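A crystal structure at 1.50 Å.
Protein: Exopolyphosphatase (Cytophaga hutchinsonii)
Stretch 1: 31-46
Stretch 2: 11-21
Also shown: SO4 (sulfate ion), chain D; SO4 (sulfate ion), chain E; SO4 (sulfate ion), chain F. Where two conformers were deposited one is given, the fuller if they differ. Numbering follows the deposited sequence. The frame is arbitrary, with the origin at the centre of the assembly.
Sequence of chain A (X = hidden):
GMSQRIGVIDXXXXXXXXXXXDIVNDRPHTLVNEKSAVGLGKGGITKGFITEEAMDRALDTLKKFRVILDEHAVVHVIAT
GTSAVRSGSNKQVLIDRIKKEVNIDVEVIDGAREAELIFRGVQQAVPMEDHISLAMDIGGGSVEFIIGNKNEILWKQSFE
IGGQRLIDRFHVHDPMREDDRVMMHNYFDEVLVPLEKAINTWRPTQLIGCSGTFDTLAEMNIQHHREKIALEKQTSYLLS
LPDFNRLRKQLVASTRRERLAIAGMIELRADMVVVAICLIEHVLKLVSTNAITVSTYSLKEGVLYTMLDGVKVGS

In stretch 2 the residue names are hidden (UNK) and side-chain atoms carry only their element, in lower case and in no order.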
ATOM      1  N   LEU A  31     -13.818  10.353  10.647  1.00 14.11           N
ATOM      2  CA  LEU A  31     -15.006  10.884   9.992  1.00 13.61           C
ATOM      3  C   LEU A  31     -15.201  10.346   8.584  1.00 12.36           C
ATOM      4  O   LEU A  31     -16.331  10.109   8.177  1.00 15.66           O
ATOM      5  CB  LEU A  31     -14.913  12.415   9.956  1.00 14.13           C
ATOM      6  CG  LEU A  31     -14.829  13.179  11.269  1.00 17.33           C
ATOM      7  CD1 LEU A  31     -14.851  14.655  10.974  1.00 17.34           C
ATOM      8  CD2 LEU A  31     -15.969  12.804  12.211  1.00 19.20           C
ATOM      9  N   VAL A  32     -14.122  10.254   7.793  1.00 11.73           N
ATOM     10  CA  VAL A  32     -14.180   9.796   6.399  1.00 11.76           C
ATOM     11  C   VAL A  32     -12.970   8.900   6.139  1.00  9.44           C
ATOM     12  O   VAL A  32     -11.856   9.233   6.547  1.00 11.71           O
ATOM     13  CB  VAL A  32     -14.090  10.998   5.411  1.00 14.38           C
ATOM     14  CG1 VAL A  32     -14.023  10.515   3.942  1.00 17.94           C
ATOM     15  CG2 VAL A  32     -15.260  11.974   5.616  1.00 13.82           C
ATOM     16  N   ASN A  33     -13.206   7.761   5.484  1.00 12.33           N
ATOM     17  CA  ASN A  33     -12.166   6.915   4.974  1.00 12.06           C
ATOM     18  C   ASN A  33     -12.673   6.457   3.603  1.00 16.95           C
ATOM     19  O   ASN A  33     -13.507   5.570   3.531  1.00 16.86           O
ATOM     20  CB  ASN A  33     -11.911   5.757   5.921  1.00 13.73           C
ATOM     21  CG  ASN A  33     -10.731   4.907   5.491  1.00 19.78           C
ATOM     22  OD1 ASN A  33     -10.295   4.969   4.352  1.00 25.97           O
ATOM     23  ND2 ASN A  33     -10.193   4.127   6.417  1.00 26.93           N
ATOM     24  N   GLU A  34     -12.162   7.096   2.543  0.50 15.61           N
ATOM     25  CA  GLU A  34     -12.694   7.008   1.179  0.50 15.96           C
ATOM     26  C   GLU A  34     -11.559   6.568   0.259  0.50 14.50           C
ATOM     27  O   GLU A  34     -10.420   6.930   0.504  0.50 15.20           O
ATOM     28  CB  GLU A  34     -13.158   8.411   0.751  0.50 17.43           C
ATOM     29  CG  GLU A  34     -13.807   8.512  -0.604  0.50 26.38           C
ATOM     30  CD  GLU A  34     -15.263   8.867  -0.505  0.50 32.38           C
ATOM     31  OE1 GLU A  34     -15.723   9.128   0.627  0.50 32.95           O
ATOM     32  OE2 GLU A  34     -15.942   8.897  -1.551  0.50 35.21           O
ATOM     33  N   LYS A  35     -11.859   5.792  -0.785  1.00 14.82           N
ATOM     34  CA  LYS A  35     -10.878   5.485  -1.802  1.00 14.45           C
ATOM     35  C   LYS A  35     -11.458   5.735  -3.188  1.00 15.78           C
ATOM     36  O   LYS A  35     -12.680   5.737  -3.395  1.00 15.44           O
ATOM     37  CB  LYS A  35     -10.409   4.038  -1.720  1.00 18.09           C
ATOM     38  CG  LYS A  35     -11.483   3.021  -2.037  1.00 24.94           C
ATOM     39  CD  LYS A  35     -10.946   1.567  -1.883  1.00 34.58           C
ATOM     40  CE  LYS A  35     -12.108   0.588  -1.658  1.00 40.93           C
ATOM     41  NZ  LYS A  35     -11.677  -0.674  -1.006  1.00 41.55           N
ATOM     42  N   SER A  36     -10.556   5.904  -4.143  1.00 12.76           N
ATOM     43  CA  SER A  36     -10.954   6.111  -5.520  1.00 11.52           C
ATOM     44  C   SER A  36      -9.880   5.532  -6.404  1.00 14.36           C
ATOM     45  O   SER A  36      -8.683   5.820  -6.213  1.00 13.43           O
ATOM     46  CB  SER A  36     -11.101   7.622  -5.731  1.00 15.70           C
ATOM     47  OG  SER A  36     -11.330   7.965  -7.096  1.00 19.13           O
ATOM     48  N   ALA A  37     -10.282   4.692  -7.360  1.00 13.02           N
ATOM     49  CA  ALA A  37      -9.341   4.088  -8.288  1.00 13.34           C
ATOM     50  C   ALA A  37      -8.972   5.136  -9.355  1.00 14.74           C
ATOM     51  O   ALA A  37      -9.861   5.774  -9.964  1.00 18.64           O
ATOM     52  CB  ALA A  37      -9.957   2.817  -8.930  1.00 16.24           C
ATOM     53  N   VAL A  38      -7.684   5.416  -9.467  1.00 11.46           N
ATOM     54  CA  VAL A  38      -7.171   6.430 -10.355  1.00  9.86           C
ATOM     55  C   VAL A  38      -6.276   5.844 -11.430  1.00 10.73           C
ATOM     56  O   VAL A  38      -6.289   6.313 -12.565  1.00 13.47           O
ATOM     57  CB  VAL A  38      -6.379   7.509  -9.556  1.00 11.08           C
ATOM     58  CG1 VAL A  38      -5.605   8.457 -10.493  1.00 12.46           C
ATOM     59  CG2 VAL A  38      -7.374   8.323  -8.673  1.00 11.98           C
ATOM     60  N   GLY A  39      -5.477   4.831 -11.123  1.00 10.20           N
ATOM     61  CA  GLY A  39      -4.614   4.282 -12.154  1.00 12.17           C
ATOM     62  C   GLY A  39      -3.617   5.277 -12.678  1.00 12.64           C
ATOM     63  O   GLY A  39      -3.465   5.423 -13.873  1.00 12.56           O
ATOM     64  N   LEU A  40      -2.894   5.904 -11.767  1.00 11.94           N
ATOM     65  CA  LEU A  40      -1.874   6.887 -12.098  1.00 11.56           C
ATOM     66  C   LEU A  40      -0.741   6.242 -12.890  1.00 14.09           C
ATOM     67  O   LEU A  40      -0.039   6.890 -13.677  1.00 14.00           O
ATOM     68  CB  LEU A  40      -1.378   7.554 -10.797  1.00 13.69           C
ATOM     69  CG  LEU A  40      -0.835   8.940 -10.871  1.00 17.54           C
ATOM     70  CD1 LEU A  40      -1.813   9.918 -11.568  1.00 11.14           C
ATOM     71  CD2 LEU A  40      -0.441   9.351  -9.450  1.00 14.63           C
ATOM     72  N   GLY A  41      -0.512   4.956 -12.662  1.00 11.14           N
ATOM     73  CA  GLY A  41       0.611   4.264 -13.314  1.00 12.19           C
ATOM     74  C   GLY A  41       0.273   3.714 -14.693  1.00 14.50           C
ATOM     75  O   GLY A  41       1.154   3.492 -15.534  1.00 13.11           O
ATOM     76  N   LYS A  42      -1.017   3.542 -14.948  1.00 13.63           N
ATOM     77  CA  LYS A  42      -1.499   2.901 -16.162  1.00 13.75           C
ATOM     78  C   LYS A  42      -1.010   3.629 -17.398  1.00 14.61           C
ATOM     79  O   LYS A  42      -1.171   4.847 -17.526  1.00 13.87           O
ATOM     80  CB  LYS A  42      -3.031   2.805 -16.137  1.00 16.55           C
ATOM     81  CG  LYS A  42      -3.629   2.159 -17.390  1.00 25.26           C
ATOM     82  CD  LYS A  42      -5.167   2.202 -17.381  1.00 31.79           C
ATOM     83  CE  LYS A  42      -5.771   1.159 -16.494  1.00 41.59           C
ATOM     84  NZ  LYS A  42      -7.247   1.363 -16.371  1.00 52.32           N
ATOM     85  N   GLY A  43      -0.424   2.889 -18.323  1.00 13.58           N
ATOM     86  CA  GLY A  43       0.017   3.457 -19.595  1.00 14.05           C
ATOM     87  C   GLY A  43       1.324   4.242 -19.534  1.00 13.42           C
ATOM     88  O   GLY A  43       1.810   4.706 -20.592  1.00 13.06           O
ATOM     89  N   GLY A  44       1.914   4.415 -18.347  1.00 11.76           N
ATOM     90  CA  GLY A  44       3.134   5.214 -18.243  1.00 12.26           C
ATOM     91  C   GLY A  44       4.242   4.875 -17.270  1.00 11.08           C
ATOM     92  O   GLY A  44       5.394   5.205 -17.526  1.00 11.14           O
ATOM     93  N   ILE A  45       3.922   4.202 -16.168  1.00 11.27           N
ATOM     94  CA  ILE A  45       4.869   4.105 -15.096  1.00 11.19           C
ATOM     95  C   ILE A  45       6.186   3.477 -15.486  1.00 11.22           C
ATOM     96  O   ILE A  45       7.217   3.995 -15.059  1.00 12.92           O
ATOM     97  CB  ILE A  45       4.246   3.479 -13.833  1.00 12.84           C
ATOM     98  CG1 ILE A  45       5.137   3.774 -12.613  1.00 11.79           C
ATOM     99  CG2 ILE A  45       3.853   1.994 -14.051  1.00 12.66           C
ATOM    100  CD1 ILE A  45       4.470   3.442 -11.256  1.00 13.40           C
ATOM    101  N   THR A  46       6.179   2.383 -16.263  1.00 11.88           N
ATOM    102  CA  THR A  46       7.462   1.731 -16.580  1.00 11.57           C
ATOM    103  C   THR A  46       8.253   2.497 -17.638  1.00 13.78           C
ATOM    104  O   THR A  46       9.422   2.183 -17.861  1.00 13.93           O
ATOM    105  CB  THR A  46       7.297   0.257 -17.041  1.00 12.63           C
ATOM    106  OG1 THR A  46       6.538   0.221 -18.231  1.00 14.95           O
ATOM    107  CG2 THR A  46       6.592  -0.550 -15.952  1.00 13.48           C
ATOM    108  N   UNK A  11      -1.866   9.787  -2.512  1.00 10.95           N
ATOM    109  CA  UNK A  11      -1.974   9.665  -3.990  1.00 12.19           C
ATOM    110  C   UNK A  11      -1.202   8.456  -4.461  1.00 13.93           C
ATOM    111  O   UNK A  11      -0.118   8.585  -4.997  1.00 17.38           O
ATOM    112  c   UNK A  11      -2.271  12.106  -4.405  1.00 11.22           C
ATOM    113  c   UNK A  11      -1.525  13.311  -7.029  1.00 18.58           C
ATOM    114 se   UNK A  11      -1.503  13.756  -5.146  0.75 16.64          SE
ATOM    115  c   UNK A  11      -1.444  10.906  -4.692  1.00 13.70           C
ATOM    116  N   UNK A  12      -1.782   7.295  -4.263  1.00 11.61           N
ATOM    117  CA  UNK A  12      -1.130   6.034  -4.630  1.00 13.22           C
ATOM    118  C   UNK A  12      -1.160   5.780  -6.119  1.00 15.38           C
ATOM    119  O   UNK A  12      -1.864   6.429  -6.875  1.00 15.89           O
ATOM    120  N   UNK A  13      -0.359   4.822  -6.555  1.00 12.62           N
ATOM    121  CA  UNK A  13      -0.220   4.531  -7.967  1.00 11.44           C
ATOM    122  C   UNK A  13      -1.532   4.004  -8.570  1.00 12.51           C
ATOM    123  O   UNK A  13      -1.909   4.371  -9.673  1.00 13.24           O
ATOM    124  c   UNK A  13       1.075   3.039  -9.616  1.00 12.32           C
ATOM    125  c   UNK A  13       0.942   3.509  -8.163  1.00 11.16           C
ATOM    126  o   UNK A  13       2.155   4.102  -7.690  1.00 12.85           O
ATOM    127  N   UNK A  14      -2.238   3.126  -7.867  1.00 10.50           N
ATOM    128  CA  UNK A  14      -3.502   2.614  -8.328  1.00 11.63           C
ATOM    129  C   UNK A  14      -4.681   3.364  -7.722  1.00 11.30           C
ATOM    130  O   UNK A  14      -5.631   3.724  -8.422  1.00 13.06           O
ATOM    131  n   UNK A  14      -2.676  -0.996  -8.480  1.00 12.75           N
ATOM    132  o   UNK A  14      -2.028   0.724  -9.747  1.00 14.83           O
ATOM    133  c   UNK A  14      -2.719   0.276  -8.836  1.00 13.23           C
ATOM    134  c   UNK A  14      -3.623   1.125  -8.007  1.00 12.24           C
ATOM    135  N   UNK A  15      -4.648   3.522  -6.406  1.00 12.36           N
ATOM    136  CA  UNK A  15      -5.780   3.987  -5.640  1.00 12.80           C
ATOM    137  C   UNK A  15      -5.405   5.209  -4.835  1.00 12.65           C
ATOM    138  O   UNK A  15      -4.328   5.271  -4.227  1.00 14.30           O
ATOM    139  c   UNK A  15      -7.446   3.314  -3.814  1.00 17.39           C
ATOM    140  c   UNK A  15      -6.227   2.875  -4.686  1.00 16.49           C
ATOM    141  o   UNK A  15      -6.540   1.705  -5.480  1.00 18.13           O
ATOM    142  N   UNK A  16      -6.273   6.241  -4.868  1.00 10.49           N
ATOM    143  CA  UNK A  16      -6.091   7.414  -4.017  1.00 10.45           C
ATOM    144  C   UNK A  16      -6.968   7.216  -2.791  1.00 10.76           C
ATOM    145  O   UNK A  16      -8.070   6.721  -2.914  1.00 11.46           O
ATOM    146  c   UNK A  16      -4.889  11.133  -7.134  1.00 10.01           C
ATOM    147  c   UNK A  16      -3.706   9.126  -7.203  1.00  9.14           C
ATOM    148  c   UNK A  16      -3.873  10.375  -7.658  1.00 10.23           C
ATOM    149  c   UNK A  16      -5.590   9.302  -5.722  1.00  7.80           C
ATOM    150  c   UNK A  16      -6.548   8.727  -4.707  1.00  9.58           C
ATOM    151  c   UNK A  16      -5.741  10.605  -6.186  1.00  8.57           C
ATOM    152  c   UNK A  16      -4.578   8.572  -6.282  1.00  9.09           C
ATOM    153  N   UNK A  17      -6.469   7.658  -1.634  1.00  9.43           N
ATOM    154  CA  UNK A  17      -7.203   7.537  -0.366  1.00 10.85           C
ATOM    155  C   UNK A  17      -7.367   8.872   0.283  1.00 11.06           C
ATOM    156  O   UNK A  17      -6.449   9.718   0.244  1.00 11.81           O
ATOM    157  c   UNK A  17      -6.433   6.636   0.608  1.00 10.55           C
ATOM    158  n   UNK A  17      -7.185   4.247   0.370  1.00 16.96           N
ATOM    159  c   UNK A  17      -6.263   5.240   0.113  1.00 12.27           C
ATOM    160  c   UNK A  17      -5.307   4.680  -0.666  1.00 18.19           C
ATOM    161  c   UNK A  17      -6.786   3.125  -0.221  1.00 17.87           C
ATOM    162  n   UNK A  17      -5.651   3.359  -0.850  1.00 18.49           N
ATOM    163  N   UNK A  18      -8.508   9.058   0.949  1.00 10.79           N
ATOM    164  CA  UNK A  18      -8.810  10.233   1.724  1.00  9.55           C
ATOM    165  C   UNK A  18      -9.219   9.788   3.130  1.00 10.53           C
ATOM    166  O   UNK A  18     -10.153   9.041   3.288  1.00 10.72           O
ATOM    167  c   UNK A  18      -9.440  13.348   2.219  1.00 10.13           C
ATOM    168  c   UNK A  18     -11.733  12.812   1.246  1.00 10.19           C
ATOM    169  c   UNK A  18      -9.966  11.046   1.125  1.00 11.16           C
ATOM    170  c   UNK A  18     -10.489  12.217   1.959  1.00 10.61           C
ATOM    171  N   UNK A  19      -8.487  10.275   4.122  1.00  9.01           N
ATOM    172  CA  UNK A  19      -8.794  10.045   5.522  1.00  9.61           C
ATOM    173  C   UNK A  19      -9.018  11.376   6.233  1.00  8.34           C
ATOM    174  O   UNK A  19      -8.144  12.245   6.209  1.00 10.86           O
ATOM    175  c   UNK A  19      -7.637   9.329   6.197  1.00  9.75           C
ATOM    176  c   UNK A  19      -6.413   8.498   8.257  1.00 12.62           C
ATOM    177  c   UNK A  19      -7.786   9.013   7.691  1.00 11.16           C
ATOM    178  c   UNK A  19      -8.834   7.963   7.909  1.00 13.60           C
ATOM    179  N   UNK A  20     -10.172  11.549   6.874  1.00  9.39           N
ATOM    180  CA  UNK A  20     -10.454  12.728   7.651  1.00  9.35           C
ATOM    181  C   UNK A  20     -10.733  12.281   9.071  1.00 11.64           C
ATOM    182  O   UNK A  20     -11.554  11.380   9.276  1.00 11.13           O
ATOM    183  c   UNK A  20     -11.643  13.551   7.119  1.00  8.83           C
ATOM    184  c   UNK A  20     -12.567  14.693   4.962  1.00 12.08           C
ATOM    185  c   UNK A  20     -11.368  14.016   5.702  1.00  9.05           C
ATOM    186  c   UNK A  20     -11.903  14.786   8.063  1.00 11.26           C
ATOM    187  N   UNK A  21     -10.017  12.895  10.021  0.50 12.14           N
ATOM    188  CA  UNK A  21     -10.019  12.489  11.431  0.50 12.56           C
ATOM    189  C   UNK A  21     -10.317  13.693  12.306  0.50 14.88           C
ATOM    190  O   UNK A  21      -9.799  14.781  12.067  0.50 17.22           O
ATOM    191  c   UNK A  21      -8.629  11.907  11.814  0.50 13.17           C
ATOM    192  o   UNK A  21      -8.249  10.872  10.891  0.50 12.22           O
ATOM    193  c   UNK A  21      -8.616  11.335  13.263  0.50  9.00           C
TER
HETATM  194  S   SO4 D 317       1.702   2.729  -4.350  1.00 16.48           S
HETATM  195  O1  SO4 D 317       2.853   1.956  -4.871  1.00 17.90           O
HETATM  196  O2  SO4 D 317       0.415   2.246  -4.946  1.00 17.78           O
HETATM  197  O3  SO4 D 317       1.663   2.567  -2.887  1.00 19.60           O
HETATM  198  O4  SO4 D 317       2.126   4.084  -4.664  1.00 23.00           O
HETATM  199  S   SO4 E 318      -4.225  -1.212  -4.946  0.70 15.71           S
HETATM  200  O1  SO4 E 318      -4.538  -1.629  -6.352  0.70 15.77           O
HETATM  201  O2  SO4 E 318      -2.968  -0.535  -4.756  0.70 14.48           O
HETATM  202  O3  SO4 E 318      -4.104  -2.465  -4.134  0.70 12.34           O
HETATM  203  O4  SO4 E 318      -5.283  -0.371  -4.363  0.70 15.71           O
HETATM  204  S   SO4 F 319      -8.432  -0.886   0.394  0.70 28.64           S
HETATM  205  O1  SO4 F 319      -9.104  -1.167  -0.880  0.70 35.68           O
HETATM  206  O2  SO4 F 319      -7.194  -0.166   0.116  0.70 29.55           O
HETATM  207  O3  SO4 F 319      -8.148  -2.158   1.049  0.70 27.78           O
HETATM  208  O4  SO4 F 319      -9.297  -0.060   1.243  0.70 37.37           O
HETATM  209  O   HOH W   1      -1.831   2.250 -12.143  1.00 12.71           O
HETATM  210  O   HOH W   2      -9.011   5.296   2.229  1.00 27.67           O
HETATM  211  O   HOH W   3      -9.360   2.642   1.975  1.00 39.59           O

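Position 11 carries an unbranched chain of two carbons, a selenium and a last carbon, and the selenium settles it: selenomethionine, Met 11, whose CA-to-CB bond points sideways to stretch 1.

Position 12 has no side-chain atoms, so it is Gly 12; a CB here would clash with the backbone O of position 15.

Position 13 has one carbon bearing an oxygen and a carbon. The terminal carbon lies 3.8 Å from Ile 45 CD1, and the oxygen reaches a sulfate. This is Thr 13, whose OG1 and N both donate to the chain D ion. An ideal CB on Gly 41 would sit 2.8 Å from Thr 13 CG2, a clash that glycine avoids.

At position 14 the second of two carbons holds an oxygen and a nitrogen: Asn 14. Its CA-to-CB bond points away from stretch 1, and ND2 donates to the chain E sulfate, while the backbone O of Asn 14 accepts from both Val 38 N and Gly 39 N, at 2.9 Å each.

Position 15 repeats the carbon with one oxygen and one carbon, the latter 3.7 Å from Lys 35 CB. It is Thr 15, and its OG1 donates to the same sulfate as Asn 14.

Position 16 shows one carbon and a six-carbon ring without oxygen, with Val 38 CG2 over one face and Leu 40 CD2 at the edge: Phe 16. Val 38 CG2 is 3.6 Å from Phe 16 CG, and Leu 40 CD2 is 4.0 Å from Phe 16 CE1.

Position 17 bears a five-membered ring of three carbons and two nitrogens, one nitrogen 3.8 Å from Lys 35 CB: His 17. A water joins His 17 ND1 to Asn 33 OD1 and Glu 34 O.

Position 18 has four carbons forked at the second, one tip 4.2 Å from Val 32 CG1: Leu 18.

Position 19 has the same fork on the other face, near Asn 33 CB: Leu 19.

Position 20 forks at the first carbon, with one two-carbon arm ending 3.9 Å from Val 32 CG2: Ile 20. Ile 20 CG2 lies 4.1 Å from Leu 31 CD1.

Position 21, again a carbon with one oxygen and one carbon, is Thr 21, with its CA-to-CB bond pointing away from stretch 1.

The contact is an antiparallel ladder whose hydrogen-bonded pairs are Val 32 with Ile 20, Glu 34 with Leu 18 and Ser 36 with Phe 16. Alternation sorts the side chains: Phe 16, Leu 18 and Ile 20 share a face with Val 32, while Thr 15 and His 17 share the other with Lys 35, where sulfates bind. Past the strand, the backbone O of Asn 14 holds the loop through Val 38 N and Gly 39 N, the O of Thr 13 adds weak hydrogen bonds from Leu 40 N and Gly 41 N, and Val 38 and Leu 40 close around Phe 16.

Stretch 2 (11-21) MGTNTFHLLIT
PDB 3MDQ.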